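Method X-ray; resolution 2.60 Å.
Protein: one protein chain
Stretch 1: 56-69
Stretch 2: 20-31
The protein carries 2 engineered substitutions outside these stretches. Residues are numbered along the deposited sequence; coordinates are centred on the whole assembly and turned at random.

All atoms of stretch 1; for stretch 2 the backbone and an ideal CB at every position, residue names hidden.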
ATOM      1  N   ALA A  56     -11.674 -21.324   7.850  1.00  9.86           N
ATOM      2  CA  ALA A  56     -10.936 -22.432   8.438  1.00  9.62           C
ATOM      3  C   ALA A  56     -10.990 -22.368   9.964  1.00  8.83           C
ATOM      4  O   ALA A  56     -11.062 -23.399  10.632  1.00  9.37           O
ATOM      5  CB  ALA A  56      -9.493 -22.405   7.963  1.00  3.82           C
ATOM      6  N   SER A  57     -10.960 -21.156  10.509  1.00  5.48           N
ATOM      7  CA  SER A  57     -11.013 -20.964  11.954  1.00  5.42           C
ATOM      8  C   SER A  57     -12.385 -21.355  12.510  1.00  6.23           C
ATOM      9  O   SER A  57     -12.479 -22.111  13.471  1.00  6.66           O
ATOM     10  CB  SER A  57     -10.705 -19.503  12.301  1.00  6.54           C
ATOM     11  OG  SER A  57      -9.394 -19.140  11.894  1.00  5.45           O
ATOM     12  N   ASN A  58     -13.446 -20.833  11.903  1.00 14.47           N
ATOM     13  CA  ASN A  58     -14.798 -21.143  12.339  1.00 15.61           C
ATOM     14  C   ASN A  58     -15.036 -22.651  12.352  1.00 17.67           C
ATOM     15  O   ASN A  58     -15.858 -23.147  13.123  1.00 18.99           O
ATOM     16  CB  ASN A  58     -15.822 -20.492  11.406  1.00  7.57           C
ATOM     17  CG  ASN A  58     -15.862 -18.987  11.537  1.00  7.56           C
ATOM     18  OD1 ASN A  58     -16.506 -18.304  10.738  1.00  6.77           O
ATOM     19  ND2 ASN A  58     -15.182 -18.460  12.553  1.00  6.85           N
ATOM     20  N   LYS A  59     -14.327 -23.380  11.495  1.00 13.64           N
ATOM     21  CA  LYS A  59     -14.496 -24.826  11.442  1.00 14.39           C
ATOM     22  C   LYS A  59     -13.841 -25.531  12.630  1.00 13.95           C
ATOM     23  O   LYS A  59     -14.417 -26.456  13.210  1.00 13.12           O
ATOM     24  CB  LYS A  59     -13.930 -25.387  10.138  1.00 19.08           C
ATOM     25  CG  LYS A  59     -14.178 -26.875   9.987  1.00 18.79           C
ATOM     26  CD  LYS A  59     -13.572 -27.433   8.715  1.00 20.91           C
ATOM     27  CE  LYS A  59     -13.807 -28.922   8.650  1.00 21.16           C
ATOM     28  NZ  LYS A  59     -15.259 -29.214   8.800  1.00 25.32           N
ATOM     29  N   LEU A  60     -12.637 -25.108  12.990  1.00 18.28           N
ATOM     30  CA  LEU A  60     -11.961 -25.722  14.121  1.00 19.09           C
ATOM     31  C   LEU A  60     -12.762 -25.477  15.390  1.00 19.07           C
ATOM     32  O   LEU A  60     -12.909 -26.372  16.222  1.00 20.95           O
ATOM     33  CB  LEU A  60     -10.549 -25.164  14.269  1.00 17.33           C
ATOM     34  CG  LEU A  60      -9.558 -25.849  13.328  1.00 19.23           C
ATOM     35  CD1 LEU A  60      -8.312 -25.001  13.147  1.00 19.13           C
ATOM     36  CD2 LEU A  60      -9.220 -27.221  13.902  1.00 17.87           C
ATOM     37  N   ILE A  61     -13.293 -24.270  15.533  1.00 12.30           N
ATOM     38  CA  ILE A  61     -14.087 -23.944  16.702  1.00 11.98           C
ATOM     39  C   ILE A  61     -15.326 -24.825  16.695  1.00 14.19           C
ATOM     40  O   ILE A  61     -15.622 -25.506  17.674  1.00 16.50           O
ATOM     41  CB  ILE A  61     -14.514 -22.459  16.693  1.00  5.18           C
ATOM     42  CG1 ILE A  61     -13.282 -21.564  16.892  1.00  1.91           C
ATOM     43  CG2 ILE A  61     -15.585 -22.216  17.755  1.00  3.12           C
ATOM     44  CD1 ILE A  61     -13.593 -20.084  16.952  1.00  1.28           C
ATOM     45  N   ARG A  62     -16.040 -24.816  15.577  1.00 13.32           N
ATOM     46  CA  ARG A  62     -17.254 -25.613  15.437  1.00 14.83           C
ATOM     47  C   ARG A  62     -17.008 -27.054  15.862  1.00 15.54           C
ATOM     48  O   ARG A  62     -17.748 -27.616  16.670  1.00 16.58           O
ATOM     49  CB  ARG A  62     -17.726 -25.615  13.979  1.00 24.23           C
ATOM     50  CG  ARG A  62     -19.177 -25.225  13.782  1.00 24.98           C
ATOM     51  CD  ARG A  62     -19.771 -25.867  12.522  1.00 29.83           C
ATOM     52  NE  ARG A  62     -18.933 -25.742  11.323  1.00 30.73           N
ATOM     53  CZ  ARG A  62     -18.636 -24.600  10.707  1.00 30.41           C
ATOM     54  NH1 ARG A  62     -19.102 -23.443  11.165  1.00 31.30           N
ATOM     55  NH2 ARG A  62     -17.873 -24.621   9.620  1.00 27.72           N
ATOM     56  N   ASP A  63     -15.954 -27.645  15.315  1.00 15.64           N
ATOM     57  CA  ASP A  63     -15.635 -29.032  15.606  1.00 15.37           C
ATOM     58  C   ASP A  63     -15.102 -29.290  17.014  1.00 15.84           C
ATOM     59  O   ASP A  63     -15.070 -30.437  17.462  1.00 15.97           O
ATOM     60  CB  ASP A  63     -14.656 -29.570  14.549  1.00 15.13           C
ATOM     61  CG  ASP A  63     -15.311 -29.741  13.173  1.00 15.57           C
ATOM     62  OD1 ASP A  63     -16.558 -29.680  13.090  1.00 15.77           O
ATOM     63  OD2 ASP A  63     -14.584 -29.949  12.176  1.00 16.54           O
ATOM     64  N   ASN A  64     -14.698 -28.226  17.708  1.00 16.69           N
ATOM     65  CA  ASN A  64     -14.171 -28.340  19.070  1.00 16.02           C
ATOM     66  C   ASN A  64     -14.910 -27.385  20.005  1.00 17.09           C
ATOM     67  O   ASN A  64     -14.298 -26.791  20.894  1.00 18.50           O
ATOM     68  CB  ASN A  64     -12.681 -27.993  19.098  1.00 14.30           C
ATOM     69  CG  ASN A  64     -11.844 -28.908  18.220  1.00 14.80           C
ATOM     70  OD1 ASN A  64     -11.619 -30.073  18.548  1.00 16.67           O
ATOM     71  ND2 ASN A  64     -11.379 -28.380  17.095  1.00 13.89           N
ATOM     72  N   SER A  65     -16.220 -27.249  19.804  1.00 11.90           N
ATOM     73  CA  SER A  65     -17.052 -26.347  20.599  1.00 12.43           C
ATOM     74  C   SER A  65     -17.119 -26.673  22.089  1.00 12.75           C
ATOM     75  O   SER A  65     -17.665 -25.898  22.882  1.00 11.91           O
ATOM     76  CB  SER A  65     -18.471 -26.311  20.034  1.00 12.20           C
ATOM     77  OG  SER A  65     -19.114 -27.564  20.191  1.00 13.14           O
ATOM     78  N   ASP A  66     -16.570 -27.817  22.473  1.00 18.30           N
ATOM     79  CA  ASP A  66     -16.582 -28.217  23.872  1.00 18.74           C
ATOM     80  C   ASP A  66     -15.366 -27.642  24.598  1.00 18.62           C
ATOM     81  O   ASP A  66     -15.236 -27.771  25.813  1.00 19.62           O
ATOM     82  CB  ASP A  66     -16.591 -29.743  23.967  1.00 18.51           C
ATOM     83  CG  ASP A  66     -15.400 -30.378  23.273  1.00 20.31           C
ATOM     84  OD1 ASP A  66     -15.054 -29.938  22.156  1.00 20.49           O
ATOM     85  OD2 ASP A  66     -14.819 -31.327  23.841  1.00 20.94           O
ATOM     86  N   LEU A  67     -14.490 -26.994  23.836  1.00 19.28           N
ATOM     87  CA  LEU A  67     -13.268 -26.395  24.362  1.00 18.82           C
ATOM     88  C   LEU A  67     -13.227 -24.886  24.171  1.00 18.95           C
ATOM     89  O   LEU A  67     -12.767 -24.156  25.046  1.00 19.91           O
ATOM     90  CB  LEU A  67     -12.043 -27.004  23.668  1.00 14.84           C
ATOM     91  CG  LEU A  67     -11.413 -28.272  24.261  1.00 14.03           C
ATOM     92  CD1 LEU A  67     -12.493 -29.199  24.800  1.00 10.13           C
ATOM     93  CD2 LEU A  67     -10.552 -28.955  23.197  1.00 13.78           C
ATOM     94  N   VAL A  68     -13.708 -24.421  23.021  1.00 12.09           N
ATOM     95  CA  VAL A  68     -13.683 -23.000  22.714  1.00 11.30           C
ATOM     96  C   VAL A  68     -14.980 -22.477  22.103  1.00 10.94           C
ATOM     97  O   VAL A  68     -15.783 -23.241  21.566  1.00 12.26           O
ATOM     98  CB  VAL A  68     -12.526 -22.684  21.738  1.00 21.59           C
ATOM     99  CG1 VAL A  68     -11.193 -23.072  22.363  1.00 21.36           C
ATOM    100  CG2 VAL A  68     -12.733 -23.438  20.430  1.00 22.00           C
ATOM    101  N   ILE A  69     -15.163 -21.160  22.194  1.00 14.29           N
ATOM    102  CA  ILE A  69     -16.331 -20.469  21.653  1.00 12.06           C
ATOM    103  C   ILE A  69     -15.861 -19.116  21.132  1.00 10.94           C
ATOM    104  O   ILE A  69     -14.888 -18.544  21.637  1.00  9.58           O
ATOM    105  CB  ILE A  69     -17.409 -20.206  22.728  1.00  4.62           C
ATOM    106  CG1 ILE A  69     -16.853 -19.252  23.792  1.00  7.01           C
ATOM    107  CG2 ILE A  69     -17.870 -21.512  23.339  1.00  1.14           C
ATOM    108  CD1 ILE A  69     -17.830 -18.931  24.911  1.00 10.19           C
ATOM    109  N   UNK A  20      -0.180 -22.849  15.897  1.00 17.65           N
ATOM    110  CA  UNK A  20      -0.720 -23.742  14.872  1.00 18.27           C
ATOM    111  C   UNK A  20      -2.034 -24.222  15.484  1.00 17.90           C
ATOM    112  O   UNK A  20      -2.043 -24.714  16.611  1.00 18.43           O
ATOM    113  CB  UNK A  20       0.226 -24.891  14.515  1.00 18.27           C
ATOM    114  N   UNK A  21      -3.137 -24.074  14.762  1.00 15.56           N
ATOM    115  CA  UNK A  21      -4.430 -24.485  15.300  1.00 17.83           C
ATOM    116  C   UNK A  21      -4.775 -25.963  15.155  1.00 17.78           C
ATOM    117  O   UNK A  21      -4.650 -26.546  14.081  1.00 17.80           O
ATOM    118  CB  UNK A  21      -5.528 -23.663  14.621  1.00 17.83           C
ATOM    119  N   UNK A  22      -5.197 -26.556  16.266  1.00 18.85           N
ATOM    120  CA  UNK A  22      -5.608 -27.953  16.325  1.00 19.54           C
ATOM    121  C   UNK A  22      -6.215 -28.178  17.698  1.00 18.44           C
ATOM    122  O   UNK A  22      -6.167 -27.287  18.544  1.00 19.96           O
ATOM    123  CB  UNK A  22      -4.438 -28.904  16.064  1.00 19.54           C
ATOM    124  N   UNK A  23      -6.799 -29.349  17.924  1.00 18.70           N
ATOM    125  CA  UNK A  23      -7.428 -29.622  19.208  1.00 18.14           C
ATOM    126  C   UNK A  23      -6.450 -29.609  20.374  1.00 19.64           C
ATOM    127  O   UNK A  23      -6.824 -29.300  21.506  1.00 18.32           O
ATOM    128  CB  UNK A  23      -8.137 -30.977  19.155  1.00 18.14           C
ATOM    129  N   UNK A  24      -5.197 -29.954  20.103  1.00 30.22           N
ATOM    130  CA  UNK A  24      -4.208 -29.981  21.162  1.00 31.74           C
ATOM    131  C   UNK A  24      -3.903 -28.579  21.666  1.00 30.62           C
ATOM    132  O   UNK A  24      -3.633 -28.386  22.852  1.00 29.92           O
ATOM    133  CB  UNK A  24      -2.926 -30.658  20.674  1.00 31.74           C
ATOM    134  N   UNK A  25      -3.947 -27.599  20.770  1.00 24.13           N
ATOM    135  CA  UNK A  25      -3.675 -26.221  21.156  1.00 22.08           C
ATOM    136  C   UNK A  25      -4.798 -25.786  22.078  1.00 22.14           C
ATOM    137  O   UNK A  25      -4.568 -25.164  23.116  1.00 22.19           O
ATOM    138  CB  UNK A  25      -3.559 -25.300  19.940  1.00 22.08           C
ATOM    139  N   UNK A  26      -6.017 -26.144  21.692  1.00 17.95           N
ATOM    140  CA  UNK A  26      -7.211 -25.814  22.457  1.00 15.74           C
ATOM    141  C   UNK A  26      -7.155 -26.379  23.868  1.00 14.45           C
ATOM    142  O   UNK A  26      -7.498 -25.700  24.829  1.00 12.80           O
ATOM    143  CB  UNK A  26      -8.457 -26.334  21.738  1.00 15.74           C
ATOM    144  N   UNK A  27      -6.713 -27.622  23.987  1.00 17.11           N
ATOM    145  CA  UNK A  27      -6.619 -28.272  25.285  1.00 17.66           C
ATOM    146  C   UNK A  27      -5.552 -27.646  26.186  1.00 16.29           C
ATOM    147  O   UNK A  27      -5.695 -27.622  27.410  1.00 16.08           O
ATOM    148  CB  UNK A  27      -6.323 -29.761  25.094  1.00 17.66           C
ATOM    149  N   UNK A  28      -4.489 -27.134  25.579  1.00 13.84           N
ATOM    150  CA  UNK A  28      -3.407 -26.513  26.334  1.00 15.15           C
ATOM    151  C   UNK A  28      -3.883 -25.145  26.825  1.00 16.04           C
ATOM    152  O   UNK A  28      -3.381 -24.611  27.818  1.00 16.45           O
ATOM    153  CB  UNK A  28      -2.142 -26.384  25.483  1.00 15.15           C
ATOM    154  N   UNK A  29      -4.862 -24.581  26.124  1.00 13.28           N
ATOM    155  CA  UNK A  29      -5.418 -23.298  26.518  1.00 13.61           C
ATOM    156  C   UNK A  29      -6.247 -23.569  27.764  1.00 12.50           C
ATOM    157  O   UNK A  29      -6.279 -22.770  28.705  1.00 12.73           O
ATOM    158  CB  UNK A  29      -6.248 -22.660  25.402  1.00 13.61           C
ATOM    159  N   UNK A  30      -6.916 -24.715  27.762  1.00  9.01           N
ATOM    160  CA  UNK A  30      -7.734 -25.111  28.889  1.00  8.86           C
ATOM    161  C   UNK A  30      -6.835 -25.440  30.081  1.00  8.54           C
ATOM    162  O   UNK A  30      -7.114 -25.021  31.208  1.00  8.02           O
ATOM    163  CB  UNK A  30      -8.617 -26.306  28.524  1.00  8.86           C
ATOM    164  N   UNK A  31      -5.752 -26.171  29.832  1.00  8.83           N
ATOM    165  CA  UNK A  31      -4.821 -26.525  30.900  1.00  9.33           C
ATOM    166  C   UNK A  31      -4.270 -25.285  31.604  1.00  8.63           C
ATOM    167  O   UNK A  31      -3.959 -25.326  32.793  1.00  8.86           O
ATOM    168  CB  UNK A  31      -3.669 -27.360  30.338  1.00  9.33           C
TER

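Position 20 has an extended backbone, and its ideal CB has nothing of stretch 1 within 5.5 Å. Almost any side chain would suit. It is Lys20, which makes no contact here.

Position 21 points toward stretch 1. Its ideal CB lies 3.4 Å from Leu60 CD1, a tight approach. Beyond it lie Ser57 and Ile61, one helical turn apart from each other, so a long or flat apolar side chain would suit. It is Trp21. Its CB meets Leu60 CD1 at 3.4 Å, and its ring reaches on until CZ3 is 4.1 Å from Ile61 CG1. Ser57 OG sits over one face of the ring, and Leu60 CD1 lies at the edge.

Position 22 points away and has an extended backbone just before a helix. Asn, Asp, Ser or Thr could cap there. It is Asn22, at the N-cap. Its OD1 accepts from the backbone N of position 25 at 2.9 Å.

Position 23 points sideways, with its ideal CB 3.6 Å from Asn64 OD1. The acceptors of Asn64 and Asp66 favour a donor, and a long cationic side chain could reach both. It is Arg23, with chi1 to chi3 all t. NH1 donates to Asn64 OD1 at 2.6 Å. NH2 forms a salt bridge with Asp66 OD2 at 2.7 Å, and NH1 adds a weak bond to Asp66 OD1 at 3.4 Å. Both partners lie at the edge of the guanidinium, where its N-H groups point, while Leu67 CD2 covers one face.

Positions 24 and 25 offer stretch 1 no contact, so it sets no preference. They are Glu24 and Leu25.

Position 26 points toward Leu67 and Val68, with Asn64 and Leu60 farther along. Leu, Met or an aromatic would suit. It is Phe26. Its CB packs 3.7 Å from Leu67 CD2. Val68 CG2 is 4.3 Å from the ring centroid, a CH-pi contact over the face. Asn64 ND2 lies at the ring edge, 3.4 Å from CE1, and donates to Leu60 O.

Position 27 points away, though Leu67 CD2 is 4.7 Å from its ideal CB. Many side chains would fit. It is Glu27. Its CG is 3.6 Å from Leu67 CD2, and OE1 forms a salt bridge with Arg23 NE at 3.2 Å.

Positions 28 and 29 have nothing of stretch 1 near their ideal CB atoms, so many side chains would suit. They are Asp28 and selenomethionine Met29.

Position 30 points toward stretch 1; its ideal CB is 5.5 Å from Leu67 CG, leaving room for a long side chain. It is Arg30, whose CD lies 4.0 Å from Leu67 O.

Position 31 is out of reach, so stretch 1 sets no preference. It is Lys31.

Stretch 2, residues 20-31: KWNRELFEDMRK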
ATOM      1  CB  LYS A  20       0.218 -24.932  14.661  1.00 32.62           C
ATOM      2  CG  LYS A  20      -0.181 -25.861  13.530  1.00 33.85           C
ATOM      3  CD  LYS A  20       0.259 -25.326  12.179  1.00 37.98           C
ATOM      4  CE  LYS A  20       1.768 -25.456  11.998  1.00 41.55           C
ATOM      5  NZ  LYS A  20       2.245 -24.947  10.674  1.00 42.75           N
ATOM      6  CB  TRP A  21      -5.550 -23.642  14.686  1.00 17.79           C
ATOM      7  CG  TRP A  21      -5.813 -22.348  15.409  1.00 20.36           C
ATOM      8  CD1 TRP A  21      -4.887 -21.513  15.971  1.00 21.36           C
ATOM      9  CD2 TRP A  21      -7.082 -21.708  15.580  1.00 21.94           C
ATOM     10  NE1 TRP A  21      -5.502 -20.391  16.479  1.00 21.51           N
ATOM     11  CE2 TRP A  21      -6.849 -20.486  16.250  1.00 22.95           C
ATOM     12  CE3 TRP A  21      -8.396 -22.046  15.228  1.00 23.01           C
ATOM     13  CZ2 TRP A  21      -7.880 -19.601  16.572  1.00 24.39           C
ATOM     14  CZ3 TRP A  21      -9.422 -21.164  15.548  1.00 23.22           C
ATOM     15  CH2 TRP A  21      -9.156 -19.957  16.213  1.00 23.79           C
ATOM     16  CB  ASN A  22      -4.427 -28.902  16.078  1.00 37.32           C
ATOM     17  CG  ASN A  22      -3.268 -28.658  17.011  1.00 39.81           C
ATOM     18  OD1 ASN A  22      -3.396 -28.777  18.228  1.00 43.61           O
ATOM     19  ND2 ASN A  22      -2.118 -28.320  16.443  1.00 40.04           N
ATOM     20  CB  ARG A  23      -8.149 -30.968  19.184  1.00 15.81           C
ATOM     21  CG  ARG A  23      -8.982 -31.201  20.434  1.00 16.23           C
ATOM     22  CD  ARG A  23      -9.782 -32.479  20.363  1.00 14.22           C
ATOM     23  NE  ARG A  23     -10.631 -32.624  21.539  1.00 13.82           N
ATOM     24  CZ  ARG A  23     -11.750 -31.935  21.744  1.00 12.33           C
ATOM     25  NH1 ARG A  23     -12.161 -31.052  20.845  1.00 10.15           N
ATOM     26  NH2 ARG A  23     -12.453 -32.125  22.855  1.00  6.92           N
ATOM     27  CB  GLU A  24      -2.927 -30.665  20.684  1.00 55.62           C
ATOM     28  CG  GLU A  24      -1.837 -30.716  21.751  1.00 61.87           C
ATOM     29  CD  GLU A  24      -2.388 -31.028  23.143  1.00 65.56           C
ATOM     30  OE1 GLU A  24      -2.945 -32.133  23.340  1.00 67.00           O
ATOM     31  OE2 GLU A  24      -2.264 -30.160  24.039  1.00 65.43           O
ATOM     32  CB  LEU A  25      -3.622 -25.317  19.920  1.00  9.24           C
ATOM     33  CG  LEU A  25      -3.255 -23.840  20.116  1.00  9.40           C
ATOM     34  CD1 LEU A  25      -4.458 -23.066  20.610  1.00  8.91           C
ATOM     35  CD2 LEU A  25      -2.090 -23.717  21.094  1.00  8.79           C
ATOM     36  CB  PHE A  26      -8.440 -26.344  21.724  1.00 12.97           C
ATOM     37  CG  PHE A  26      -8.691 -25.670  20.409  1.00 13.67           C
ATOM     38  CD1 PHE A  26      -9.491 -26.273  19.444  1.00 12.49           C
ATOM     39  CD2 PHE A  26      -8.141 -24.420  20.136  1.00 13.95           C
ATOM     40  CE1 PHE A  26      -9.739 -25.642  18.226  1.00 13.16           C
ATOM     41  CE2 PHE A  26      -8.384 -23.780  18.919  1.00 15.62           C
ATOM     42  CZ  PHE A  26      -9.183 -24.392  17.965  1.00 14.88           C
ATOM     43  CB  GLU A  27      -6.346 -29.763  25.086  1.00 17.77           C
ATOM     44  CG  GLU A  27      -7.441 -30.459  24.303  1.00 22.24           C
ATOM     45  CD  GLU A  27      -7.075 -31.874  23.908  1.00 25.79           C
ATOM     46  OE1 GLU A  27      -7.911 -32.558  23.274  1.00 26.61           O
ATOM     47  OE2 GLU A  27      -5.945 -32.299  24.229  1.00 29.06           O
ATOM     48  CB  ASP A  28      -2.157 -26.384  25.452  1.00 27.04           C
ATOM     49  CG  ASP A  28      -0.863 -26.349  26.260  1.00 30.61           C
ATOM     50  OD1 ASP A  28      -0.731 -27.152  27.210  1.00 32.50           O
ATOM     51  OD2 ASP A  28       0.030 -25.533  25.940  1.00 31.24           O
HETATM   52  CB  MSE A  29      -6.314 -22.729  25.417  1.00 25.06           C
HETATM   53  CG  MSE A  29      -5.607 -22.511  24.100  1.00 30.61           C
HETATM   54 SE   MSE A  29      -6.698 -21.567  22.824  1.00 42.31          SE
HETATM   55  CE  MSE A  29      -5.437 -20.207  22.264  1.00 39.44           C
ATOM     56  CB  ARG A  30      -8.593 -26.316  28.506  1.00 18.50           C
ATOM     57  CG  ARG A  30      -9.769 -25.984  27.583  1.00 19.34           C
ATOM     58  CD  ARG A  30     -10.893 -25.285  28.342  1.00 19.72           C
ATOM     59  NE  ARG A  30     -10.510 -23.953  28.799  1.00 21.89           N
ATOM     60  CZ  ARG A  30     -10.856 -23.431  29.973  1.00 22.76           C
ATOM     61  NH1 ARG A  30     -11.596 -24.132  30.826  1.00 21.65           N
ATOM     62  NH2 ARG A  30     -10.462 -22.206  30.295  1.00 21.59           N
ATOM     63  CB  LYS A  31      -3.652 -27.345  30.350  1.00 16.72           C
ATOM     64  CG  LYS A  31      -2.562 -27.635  31.379  1.00 17.16           C
ATOM     65  CD  LYS A  31      -1.514 -28.583  30.812  1.00 21.95           C
ATOM     66  CE  LYS A  31      -0.396 -28.887  31.810  1.00 23.27           C
ATOM     67  NZ  LYS A  31       0.483 -27.709  32.087  1.00 26.49           N
TER
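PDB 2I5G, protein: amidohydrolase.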